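Local coordinates for protein flap endonuclease 1 (Desulfurococcus amylolyticus, PDB 3ORY) that probably cuts branched DNA at the base of 5' flaps, as a structure-specific nuclease of the FEN1/XPG family from a hyperthermophilic archaeon, at residues A[43-54]-A[136-146]; A[165-173]-A[185-196]. All blocks are in the same frame, centred on the assembly; numbering follows the deposited sequence.

Interaction 1 (A[43-54]-A[136-146])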
loop_
_atom_site.group_PDB
_atom_site.type_symbol
_atom_site.label_atom_id
_atom_site.label_comp_id
_atom_site.label_asym_id
_atom_site.label_seq_id
_atom_site.Cartn_x
_atom_site.Cartn_y
_atom_site.Cartn_z
ATOM N N TYR A 43 -1.260 5.709 -3.312
ATOM C CA TYR A 43 -0.508 4.972 -4.345
ATOM C C TYR A 43 -0.397 3.498 -3.987
ATOM O O TYR A 43 -0.567 2.642 -4.853
ATOM C CB TYR A 43 0.893 5.587 -4.590
ATOM C CG TYR A 43 0.895 6.926 -5.311
ATOM C CD1 TYR A 43 -0.286 7.641 -5.519
ATOM C CD2 TYR A 43 2.092 7.497 -5.754
ATOM C CE1 TYR A 43 -0.273 8.885 -6.164
ATOM C CE2 TYR A 43 2.111 8.737 -6.407
ATOM C CZ TYR A 43 0.927 9.420 -6.602
ATOM O OH TYR A 43 0.926 10.650 -7.226
ATOM N N ASN A 44 -0.120 3.194 -2.718
ATOM C CA ASN A 44 0.042 1.798 -2.328
ATOM C C ASN A 44 -1.249 1.018 -2.541
ATOM O O ASN A 44 -1.219 -0.100 -3.058
ATOM C CB ASN A 44 0.511 1.646 -0.876
ATOM C CG ASN A 44 1.146 0.311 -0.622
ATOM O OD1 ASN A 44 2.374 0.157 -0.759
ATOM N ND2 ASN A 44 0.331 -0.679 -0.268
ATOM N N ALA A 45 -2.376 1.607 -2.143
ATOM C CA ALA A 45 -3.676 0.974 -2.362
ATOM C C ALA A 45 -3.938 0.743 -3.843
ATOM O O ALA A 45 -4.382 -0.330 -4.224
ATOM C CB ALA A 45 -4.823 1.799 -1.722
ATOM N N LEU A 46 -3.660 1.740 -4.678
ATOM C CA LEU A 46 -3.922 1.594 -6.112
ATOM C C LEU A 46 -3.060 0.495 -6.720
ATOM O O LEU A 46 -3.523 -0.250 -7.575
ATOM C CB LEU A 46 -3.736 2.936 -6.859
ATOM C CG LEU A 46 -4.706 4.050 -6.438
ATOM C CD1 LEU A 46 -4.442 5.362 -7.201
ATOM C CD2 LEU A 46 -6.155 3.628 -6.608
ATOM N N TYR A 47 -1.811 0.392 -6.266
ATOM C CA TYR A 47 -0.933 -0.701 -6.670
ATOM C C TYR A 47 -1.459 -2.071 -6.234
ATOM O O TYR A 47 -1.372 -3.047 -7.001
ATOM C CB TYR A 47 0.507 -0.469 -6.172
ATOM C CG TYR A 47 1.335 0.312 -7.174
ATOM C CD1 TYR A 47 1.532 -0.180 -8.473
ATOM C CD2 TYR A 47 1.890 1.546 -6.849
ATOM C CE1 TYR A 47 2.276 0.521 -9.406
ATOM C CE2 TYR A 47 2.643 2.275 -7.796
ATOM C CZ TYR A 47 2.827 1.747 -9.060
ATOM O OH TYR A 47 3.549 2.432 -10.004
ATOM N N GLN A 48 -2.003 -2.148 -5.016
ATOM C CA GLN A 48 -2.605 -3.406 -4.543
ATOM C C GLN A 48 -3.769 -3.841 -5.433
ATOM O O GLN A 48 -3.852 -5.014 -5.820
ATOM C CB GLN A 48 -3.069 -3.318 -3.086
ATOM C CG GLN A 48 -1.973 -3.020 -2.072
ATOM C CD GLN A 48 -0.684 -3.799 -2.310
ATOM O OE1 GLN A 48 -0.695 -5.009 -2.582
ATOM N NE2 GLN A 48 0.442 -3.108 -2.179
ATOM N N PHE A 49 -4.640 -2.887 -5.767
ATOM C CA PHE A 49 -5.792 -3.159 -6.636
ATOM C C PHE A 49 -5.358 -3.569 -8.046
ATOM O O PHE A 49 -5.944 -4.478 -8.658
ATOM C CB PHE A 49 -6.711 -1.938 -6.703
ATOM C CG PHE A 49 -7.220 -1.480 -5.358
ATOM C CD1 PHE A 49 -7.544 -2.399 -4.363
ATOM C CD2 PHE A 49 -7.406 -0.118 -5.101
ATOM C CE1 PHE A 49 -8.019 -1.980 -3.109
ATOM C CE2 PHE A 49 -7.890 0.316 -3.857
ATOM C CZ PHE A 49 -8.201 -0.616 -2.862
ATOM N N LEU A 50 -4.325 -2.904 -8.556
ATOM C CA LEU A 50 -3.776 -3.240 -9.865
ATOM C C LEU A 50 -3.294 -4.687 -9.930
ATOM O O LEU A 50 -3.493 -5.364 -10.941
ATOM C CB LEU A 50 -2.646 -2.273 -10.257
ATOM C CG LEU A 50 -3.056 -0.876 -10.716
ATOM C CD1 LEU A 50 -1.823 0.037 -10.876
ATOM C CD2 LEU A 50 -3.848 -0.936 -12.025
ATOM N N ALA A 51 -2.693 -5.163 -8.841
ATOM C CA ALA A 51 -2.165 -6.519 -8.778
ATOM C C ALA A 51 -3.223 -7.571 -8.414
ATOM O O ALA A 51 -3.174 -8.703 -8.903
ATOM C CB ALA A 51 -0.994 -6.582 -7.781
ATOM N N ALA A 52 -4.170 -7.206 -7.551
ATOM C CA ALA A 52 -5.091 -8.202 -6.971
ATOM C C ALA A 52 -6.396 -8.380 -7.753
ATOM O O ALA A 52 -7.014 -9.449 -7.705
ATOM C CB ALA A 52 -5.388 -7.870 -5.503
ATOM N N ILE A 53 -6.818 -7.340 -8.461
ATOM C CA ILE A 53 -8.084 -7.390 -9.176
ATOM C C ILE A 53 -7.854 -7.690 -10.658
ATOM O O ILE A 53 -7.344 -6.858 -11.405
ATOM C CB ILE A 53 -8.924 -6.125 -8.907
ATOM C CG1 ILE A 53 -9.225 -6.061 -7.400
ATOM C CG2 ILE A 53 -10.229 -6.153 -9.701
ATOM C CD1 ILE A 53 -9.509 -4.709 -6.903
ATOM N N ARG A 54 -8.217 -8.910 -11.048
ATOM C CA ARG A 54 -7.891 -9.464 -12.360
ATOM C C ARG A 54 -9.052 -10.279 -12.922
ATOM O O ARG A 54 -9.898 -10.766 -12.175
ATOM C CB ARG A 54 -6.648 -10.360 -12.261
ATOM C CG ARG A 54 -5.356 -9.616 -11.869
ATOM C CD ARG A 54 -4.925 -8.674 -12.988
ATOM N NE ARG A 54 -3.842 -7.778 -12.601
ATOM C CZ ARG A 54 -2.621 -7.784 -13.129
ATOM N NH1 ARG A 54 -2.297 -8.645 -14.093
ATOM N NH2 ARG A 54 -1.724 -6.911 -12.695
ATOM N N MET A 136 1.443 -12.954 -15.142
ATOM C CA MET A 136 0.626 -11.782 -14.818
ATOM C C MET A 136 1.450 -10.502 -14.899
ATOM O O MET A 136 2.448 -10.359 -14.201
ATOM C CB MET A 136 0.002 -11.911 -13.432
ATOM C CG MET A 136 -1.297 -12.697 -13.395
ATOM S SD MET A 136 -1.897 -12.876 -11.703
ATOM C CE MET A 136 -2.232 -11.181 -11.238
ATOM N N MET A 137 1.034 -9.583 -15.764
ATOM C CA MET A 137 1.796 -8.357 -15.970
ATOM C C MET A 137 1.638 -7.382 -14.808
ATOM O O MET A 137 0.560 -7.279 -14.216
ATOM C CB MET A 137 1.458 -7.697 -17.315
ATOM C CG MET A 137 0.051 -7.144 -17.454
ATOM S SD MET A 137 -0.042 -5.935 -18.803
ATOM C CE MET A 137 0.591 -4.462 -17.984
ATOM N N SER A 138 2.727 -6.689 -14.480
ATOM C CA SER A 138 2.709 -5.645 -13.465
ATOM C C SER A 138 2.308 -4.342 -14.136
ATOM O O SER A 138 3.074 -3.777 -14.923
ATOM C CB SER A 138 4.087 -5.491 -12.820
ATOM O OG SER A 138 4.559 -6.735 -12.330
ATOM N N ALA A 139 1.099 -3.880 -13.841
ATOM C CA ALA A 139 0.589 -2.655 -14.435
ATOM C C ALA A 139 1.297 -1.420 -13.863
ATOM O O ALA A 139 1.637 -1.383 -12.677
ATOM C CB ALA A 139 -0.917 -2.560 -14.235
ATOM N N LYS A 140 1.535 -0.428 -14.714
ATOM C CA LYS A 140 2.080 0.854 -14.269
ATOM C C LYS A 140 0.964 1.755 -13.738
ATOM O O LYS A 140 -0.090 1.885 -14.358
ATOM C CB LYS A 140 2.807 1.562 -15.416
ATOM C CG LYS A 140 4.114 0.917 -15.832
ATOM C CD LYS A 140 4.667 1.484 -17.153
ATOM C CE LYS A 140 5.985 0.789 -17.561
ATOM N NZ LYS A 140 6.481 1.183 -18.909
ATOM N N LEU A 141 1.190 2.375 -12.587
ATOM C CA LEU A 141 0.288 3.427 -12.105
ATOM C C LEU A 141 0.684 4.744 -12.757
ATOM O O LEU A 141 1.821 5.182 -12.623
ATOM C CB LEU A 141 0.351 3.552 -10.576
ATOM C CG LEU A 141 -0.564 4.608 -9.939
ATOM C CD1 LEU A 141 -2.039 4.264 -10.204
ATOM C CD2 LEU A 141 -0.280 4.718 -8.445
ATOM N N THR A 142 -0.256 5.375 -13.458
ATOM C CA THR A 142 0.013 6.651 -14.121
ATOM C C THR A 142 -0.706 7.803 -13.424
ATOM O O THR A 142 -1.635 7.592 -12.644
ATOM C CB THR A 142 -0.456 6.653 -15.581
ATOM O OG1 THR A 142 -1.883 6.747 -15.599
ATOM C CG2 THR A 142 0.005 5.386 -16.328
ATOM N N GLU A 143 -0.270 9.019 -13.722
ATOM C CA GLU A 143 -0.906 10.224 -13.202
ATOM C C GLU A 143 -2.403 10.313 -13.566
ATOM O O GLU A 143 -3.214 10.714 -12.738
ATOM C CB GLU A 143 -0.106 11.468 -13.651
ATOM C CG GLU A 143 -0.680 12.835 -13.221
ATOM C CD GLU A 143 -0.860 12.994 -11.710
ATOM O OE1 GLU A 143 -0.204 12.275 -10.903
ATOM O OE2 GLU A 143 -1.688 13.854 -11.333
ATOM N N GLU A 144 -2.770 9.918 -14.789
ATOM C CA GLU A 144 -4.182 9.894 -15.196
ATOM C C GLU A 144 -5.015 8.939 -14.328
ATOM O O GLU A 144 -6.146 9.268 -13.949
ATOM C CB GLU A 144 -4.338 9.556 -16.700
ATOM C CG GLU A 144 -5.795 9.272 -17.148
ATOM C CD GLU A 144 -5.943 8.982 -18.652
ATOM O OE1 GLU A 144 -4.949 8.609 -19.315
ATOM O OE2 GLU A 144 -7.068 9.124 -19.180
ATOM N N MET A 145 -4.459 7.774 -13.994
ATOM C CA MET A 145 -5.154 6.829 -13.115
ATOM C C MET A 145 -5.329 7.403 -11.699
ATOM O O MET A 145 -6.365 7.192 -11.061
ATOM C CB MET A 145 -4.422 5.492 -13.065
ATOM C CG MET A 145 -4.402 4.760 -14.413
ATOM S SD MET A 145 -3.032 3.582 -14.569
ATOM C CE MET A 145 -3.470 2.416 -13.313
ATOM N N VAL A 146 -4.320 8.145 -11.232
ATOM C CA VAL A 146 -4.404 8.833 -9.939
ATOM C C VAL A 146 -5.506 9.905 -9.974
ATOM O O VAL A 146 -6.324 10.000 -9.057
ATOM C CB VAL A 146 -3.032 9.430 -9.518
ATOM C CG1 VAL A 146 -3.172 10.324 -8.271
ATOM C CG2 VAL A 146 -2.018 8.294 -9.267
#
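From Tyr-43 level with Val-146 to Ala-51 level with Ser-138, the extended run 136-142 and the first turn of the helix that follows it lie along one flank of helix 42-52, against the direction of its chain, with CA atoms of Leu-50 and Ala-139 6.3 Å apart. Leu-141 buries more of its surface here than any other residue. Its CG stands anti to the backbone N (chi1 -179°), which carries the two methyls inward: CD1 meets Leu-46 CB, while CD2 touches both tyrosine rings, at Tyr-43 CG and Tyr-47 CE2. Leu-141 CB sits close on Tyr-47, 3.4 Å from CZ, and a weak bond runs from Leu-141 N to the Tyr-47 hydroxyl. The Tyr-43 ring crosses Val-146 at about a right angle, its CE1 3.6 Å from CG2, and its hydroxyl goes on to bond the carbonyl of Lys-96. Further along, Leu-50 CD2 and Met-145 CE reach toward each other tip to tip (3.6 Å).

The polar end belongs to Arg-54, just past the helix. Its NH2 (2.8 Å) and NH1 (3.2 Å) both hold Met-137 O end-on in the guanidinium plane, the NH1 proton on a lone pair. Side-on, NE and NH2 share Leu-50 O, with NE 3.0 Å away in the carbonyl plane and NH2 above it. Two carbonyls on different segments thus fix the group's rotation, and Met-136 CE lies over one of its faces.

Thr-142 OG1 caps Met-145 N (3.2 Å) and Thr-142 N makes a weak bond back to Met-145 SD, a capping box that starts helix 143-156. Run 136-142 thus leads from helices 102-125 and 128-134 into helix 143-156 while lying on the helix that follows strand 37-41 in the PIN-clan N-terminal domain.

Interaction 2 (A[165-173]-A[185-196])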
loop_
_atom_site.group_PDB
_atom_site.type_symbol
_atom_site.label_atom_id
_atom_site.label_comp_id
_atom_site.label_asym_id
_atom_site.label_seq_id
_atom_site.Cartn_x
_atom_site.Cartn_y
_atom_site.Cartn_z
ATOM N N ALA A 165 4.712 15.918 -0.071
ATOM C CA ALA A 165 5.765 15.019 -0.536
ATOM C C ALA A 165 5.307 13.575 -0.380
ATOM O O ALA A 165 4.247 13.230 -0.888
ATOM C CB ALA A 165 7.098 15.301 0.225
ATOM N N GLU A 166 6.064 12.732 0.334
ATOM C CA GLU A 166 5.696 11.313 0.470
ATOM C C GLU A 166 4.311 11.119 1.101
ATOM O O GLU A 166 4.028 11.674 2.175
ATOM C CB GLU A 166 6.724 10.527 1.304
ATOM C CG GLU A 166 8.116 10.410 0.666
ATOM C CD GLU A 166 9.028 11.577 1.035
ATOM O OE1 GLU A 166 8.539 12.571 1.624
ATOM O OE2 GLU A 166 10.241 11.489 0.759
ATOM N N GLY A 167 3.456 10.349 0.418
ATOM C CA GLY A 167 2.133 9.985 0.918
ATOM C C GLY A 167 2.232 9.272 2.254
ATOM O O GLY A 167 1.460 9.562 3.183
ATOM N N GLU A 168 3.190 8.351 2.357
ATOM C CA GLU A 168 3.396 7.571 3.591
ATOM C C GLU A 168 3.791 8.445 4.780
ATOM O O GLU A 168 3.389 8.166 5.916
ATOM C CB GLU A 168 4.450 6.472 3.377
ATOM C CG GLU A 168 4.067 5.429 2.304
ATOM C CD GLU A 168 3.034 4.390 2.793
ATOM O OE1 GLU A 168 2.646 4.406 3.983
ATOM O OE2 GLU A 168 2.600 3.557 1.965
ATOM N N ALA A 169 4.580 9.489 4.515
ATOM C CA ALA A 169 4.988 10.463 5.552
ATOM C C ALA A 169 3.816 11.298 6.060
ATOM O O ALA A 169 3.692 11.543 7.261
ATOM C CB ALA A 169 6.081 11.399 4.991
ATOM N N GLN A 170 2.990 11.778 5.130
ATOM C CA GLN A 170 1.782 12.521 5.484
ATOM C C GLN A 170 0.796 11.650 6.253
ATOM O O GLN A 170 0.182 12.119 7.218
ATOM C CB GLN A 170 1.104 13.124 4.244
ATOM C CG GLN A 170 -0.104 14.025 4.567
ATOM C CD GLN A 170 0.278 15.278 5.333
ATOM O OE1 GLN A 170 1.343 15.855 5.107
ATOM N NE2 GLN A 170 -0.596 15.711 6.243
ATOM N N ALA A 171 0.652 10.391 5.835
ATOM C CA ALA A 171 -0.182 9.427 6.572
ATOM C C ALA A 171 0.290 9.313 8.025
ATOM O O ALA A 171 -0.513 9.458 8.952
ATOM C CB ALA A 171 -0.172 8.043 5.887
ATOM N N ALA A 172 1.593 9.078 8.214
ATOM C CA ALA A 172 2.192 9.009 9.556
ATOM C C ALA A 172 1.915 10.267 10.372
ATOM O O ALA A 172 1.590 10.184 11.562
ATOM C CB ALA A 172 3.706 8.764 9.464
ATOM N N TYR A 173 2.057 11.431 9.733
ATOM C CA TYR A 173 1.848 12.713 10.412
ATOM C C TYR A 173 0.398 12.925 10.862
ATOM O O TYR A 173 0.149 13.437 11.956
ATOM C CB TYR A 173 2.306 13.880 9.533
ATOM C CG TYR A 173 2.240 15.230 10.228
ATOM C CD1 TYR A 173 3.150 15.567 11.246
ATOM C CD2 TYR A 173 1.278 16.172 9.865
ATOM C CE1 TYR A 173 3.092 16.820 11.886
ATOM C CE2 TYR A 173 1.210 17.426 10.500
ATOM C CZ TYR A 173 2.109 17.735 11.506
ATOM O OH TYR A 173 2.028 18.966 12.113
ATOM N N SER A 185 -1.301 0.578 4.709
ATOM C CA SER A 185 -0.466 0.330 3.530
ATOM C C SER A 185 0.079 -1.084 3.639
ATOM O O SER A 185 0.063 -1.659 4.722
ATOM C CB SER A 185 0.716 1.312 3.519
ATOM O OG SER A 185 1.525 1.115 2.372
ATOM N N GLN A 186 0.569 -1.638 2.528
ATOM C CA GLN A 186 1.305 -2.904 2.567
ATOM C C GLN A 186 2.769 -2.699 2.934
ATOM O O GLN A 186 3.399 -3.592 3.505
ATOM C CB GLN A 186 1.191 -3.679 1.244
ATOM C CG GLN A 186 -0.203 -4.241 0.969
ATOM C CD GLN A 186 -0.798 -4.958 2.162
ATOM O OE1 GLN A 186 -1.711 -4.446 2.810
ATOM N NE2 GLN A 186 -0.261 -6.126 2.481
ATOM N N ASP A 187 3.321 -1.523 2.646
ATOM C CA ASP A 187 4.690 -1.299 3.069
ATOM C C ASP A 187 4.745 -0.653 4.455
ATOM O O ASP A 187 3.714 -0.297 5.049
ATOM C CB ASP A 187 5.525 -0.551 2.015
ATOM C CG ASP A 187 4.989 0.817 1.699
ATOM O OD1 ASP A 187 4.510 1.507 2.624
ATOM O OD2 ASP A 187 5.048 1.196 0.507
ATOM N N TYR A 188 5.959 -0.531 4.966
ATOM C CA TYR A 188 6.185 -0.144 6.344
ATOM C C TYR A 188 6.695 1.290 6.447
ATOM O O TYR A 188 7.097 1.741 7.530
ATOM C CB TYR A 188 7.183 -1.137 6.958
ATOM C CG TYR A 188 6.599 -2.529 7.104
ATOM C CD1 TYR A 188 6.168 -3.009 8.343
ATOM C CD2 TYR A 188 6.460 -3.363 5.990
ATOM C CE1 TYR A 188 5.611 -4.298 8.462
ATOM C CE2 TYR A 188 5.921 -4.629 6.103
ATOM C CZ TYR A 188 5.502 -5.096 7.333
ATOM O OH TYR A 188 4.962 -6.361 7.399
ATOM N N ASP A 189 6.686 1.993 5.313
ATOM C CA ASP A 189 7.255 3.347 5.212
ATOM C C ASP A 189 6.699 4.295 6.255
ATOM O O ASP A 189 7.436 5.110 6.792
ATOM C CB ASP A 189 6.988 3.952 3.822
ATOM C CG ASP A 189 7.562 3.116 2.674
ATOM O OD1 ASP A 189 7.754 1.889 2.820
ATOM O OD2 ASP A 189 7.808 3.702 1.593
ATOM N N SER A 190 5.393 4.208 6.518
ATOM C CA SER A 190 4.746 5.103 7.470
ATOM C C SER A 190 5.302 4.968 8.905
ATOM O O SER A 190 5.354 5.957 9.631
ATOM C CB SER A 190 3.209 4.990 7.423
ATOM O OG SER A 190 2.737 3.767 7.966
ATOM N N LEU A 191 5.732 3.765 9.286
ATOM C CA LEU A 191 6.407 3.533 10.571
ATOM C C LEU A 191 7.754 4.237 10.622
ATOM O O LEU A 191 8.096 4.856 11.632
ATOM C CB LEU A 191 6.592 2.036 10.837
ATOM C CG LEU A 191 5.291 1.249 11.046
ATOM C CD1 LEU A 191 5.564 -0.249 11.110
ATOM C CD2 LEU A 191 4.571 1.714 12.319
ATOM N N LEU A 192 8.505 4.157 9.527
ATOM C CA LEU A 192 9.803 4.832 9.432
ATOM C C LEU A 192 9.630 6.340 9.564
ATOM O O LEU A 192 10.471 7.009 10.164
ATOM C CB LEU A 192 10.510 4.489 8.115
ATOM C CG LEU A 192 11.366 3.226 7.923
ATOM C CD1 LEU A 192 10.804 2.005 8.588
ATOM C CD2 LEU A 192 11.491 2.969 6.418
ATOM N N PHE A 193 8.518 6.851 9.031
ATOM C CA PHE A 193 8.136 8.268 9.135
ATOM C C PHE A 193 7.420 8.607 10.447
ATOM O O PHE A 193 6.892 9.723 10.619
ATOM C CB PHE A 193 7.241 8.659 7.958
ATOM C CG PHE A 193 7.968 8.804 6.645
ATOM C CD1 PHE A 193 9.041 9.701 6.508
ATOM C CD2 PHE A 193 7.546 8.079 5.525
ATOM C CE1 PHE A 193 9.688 9.851 5.265
ATOM C CE2 PHE A 193 8.180 8.228 4.284
ATOM C CZ PHE A 193 9.252 9.108 4.154
ATOM N N GLY A 194 7.405 7.649 11.373
ATOM C CA GLY A 194 6.964 7.917 12.734
ATOM C C GLY A 194 5.504 7.655 13.055
ATOM O O GLY A 194 5.019 8.098 14.104
ATOM N N SER A 195 4.788 6.945 12.181
ATOM C CA SER A 195 3.379 6.649 12.462
ATOM C C SER A 195 3.282 5.764 13.700
ATOM O O SER A 195 3.919 4.734 13.745
ATOM C CB SER A 195 2.715 5.929 11.300
ATOM O OG SER A 195 1.376 5.599 11.631
ATOM N N PRO A 196 2.483 6.173 14.706
ATOM C CA PRO A 196 2.317 5.363 15.921
ATOM C C PRO A 196 1.716 3.987 15.625
ATOM O O PRO A 196 2.014 3.018 16.329
ATOM C CB PRO A 196 1.341 6.192 16.766
ATOM C CG PRO A 196 1.567 7.588 16.324
ATOM C CD PRO A 196 1.862 7.499 14.846
HETATM O O HOH W 1 5.718 11.876 9.273
#
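The Phe-193 ring takes the methyl of Ala-169 over the centre of one face, a CH-pi contact with CB 3.5 Å from the centroid, while Glu-166 CG approaches CZ obliquely. At the other flat group, the carboxylate of Glu-168, a bend at chi2 (-77°) brings OE2 to Ser-185 OG, which donates to it (2.7 Å) on the syn side, 18° out of the plane. Asp-187 comes from the opposite direction, its OD1 2.9 Å from the same OE2 with the carboxylate planes 62° apart; as two acceptors they do not bond each other. A bound phosphate ion lies beside both side chains, an acidic cluster consistent with the metal-dependent active site of FEN1-family nucleases. Ser-185 OG also accepts from Asp-187 N, an ST turn that holds this backbone N. An alanine in place of Glu-168 is likely to leave the Ser-185 hydroxyl without its acceptor. Ala-172 CB nestles against Ser-190 O (3.3 Å) and Ser-195 N, where a Schellman motif with Gly-194 as C-prime residue ends helix 189-192. One water donates to both Ala-169 O and Phe-193 O. Helix 167-176 therefore packs on the short helix 189-192, which follows strand 182-184 and precedes its parallel neighbour 197-200.

In the fold
Helix 42-52 joins the two contacts: in interaction 1 it packs on 136-146 through Tyr-43, Leu-46, Tyr-47 and Leu-50, while Asn-44 and Gln-48 touch the 185-187 turn of interaction 2. The centres lie 19 Å apart on opposite sides of the chain's centre. Interaction 1 is partly buried, with an apolar stripe that gives way to arginine-carbonyl bonds toward the exposed end. Interaction 2 is smaller but largely buried, with no fully exposed residue, combining alanine and phenylalanine packing with clustered carboxylates beside a phosphate ion. Helices 42-52 and 189-192 follow strands 37-41 and 182-184, which pair in parallel in one sheet, a worked example of how one sheet carries differently composed contacts.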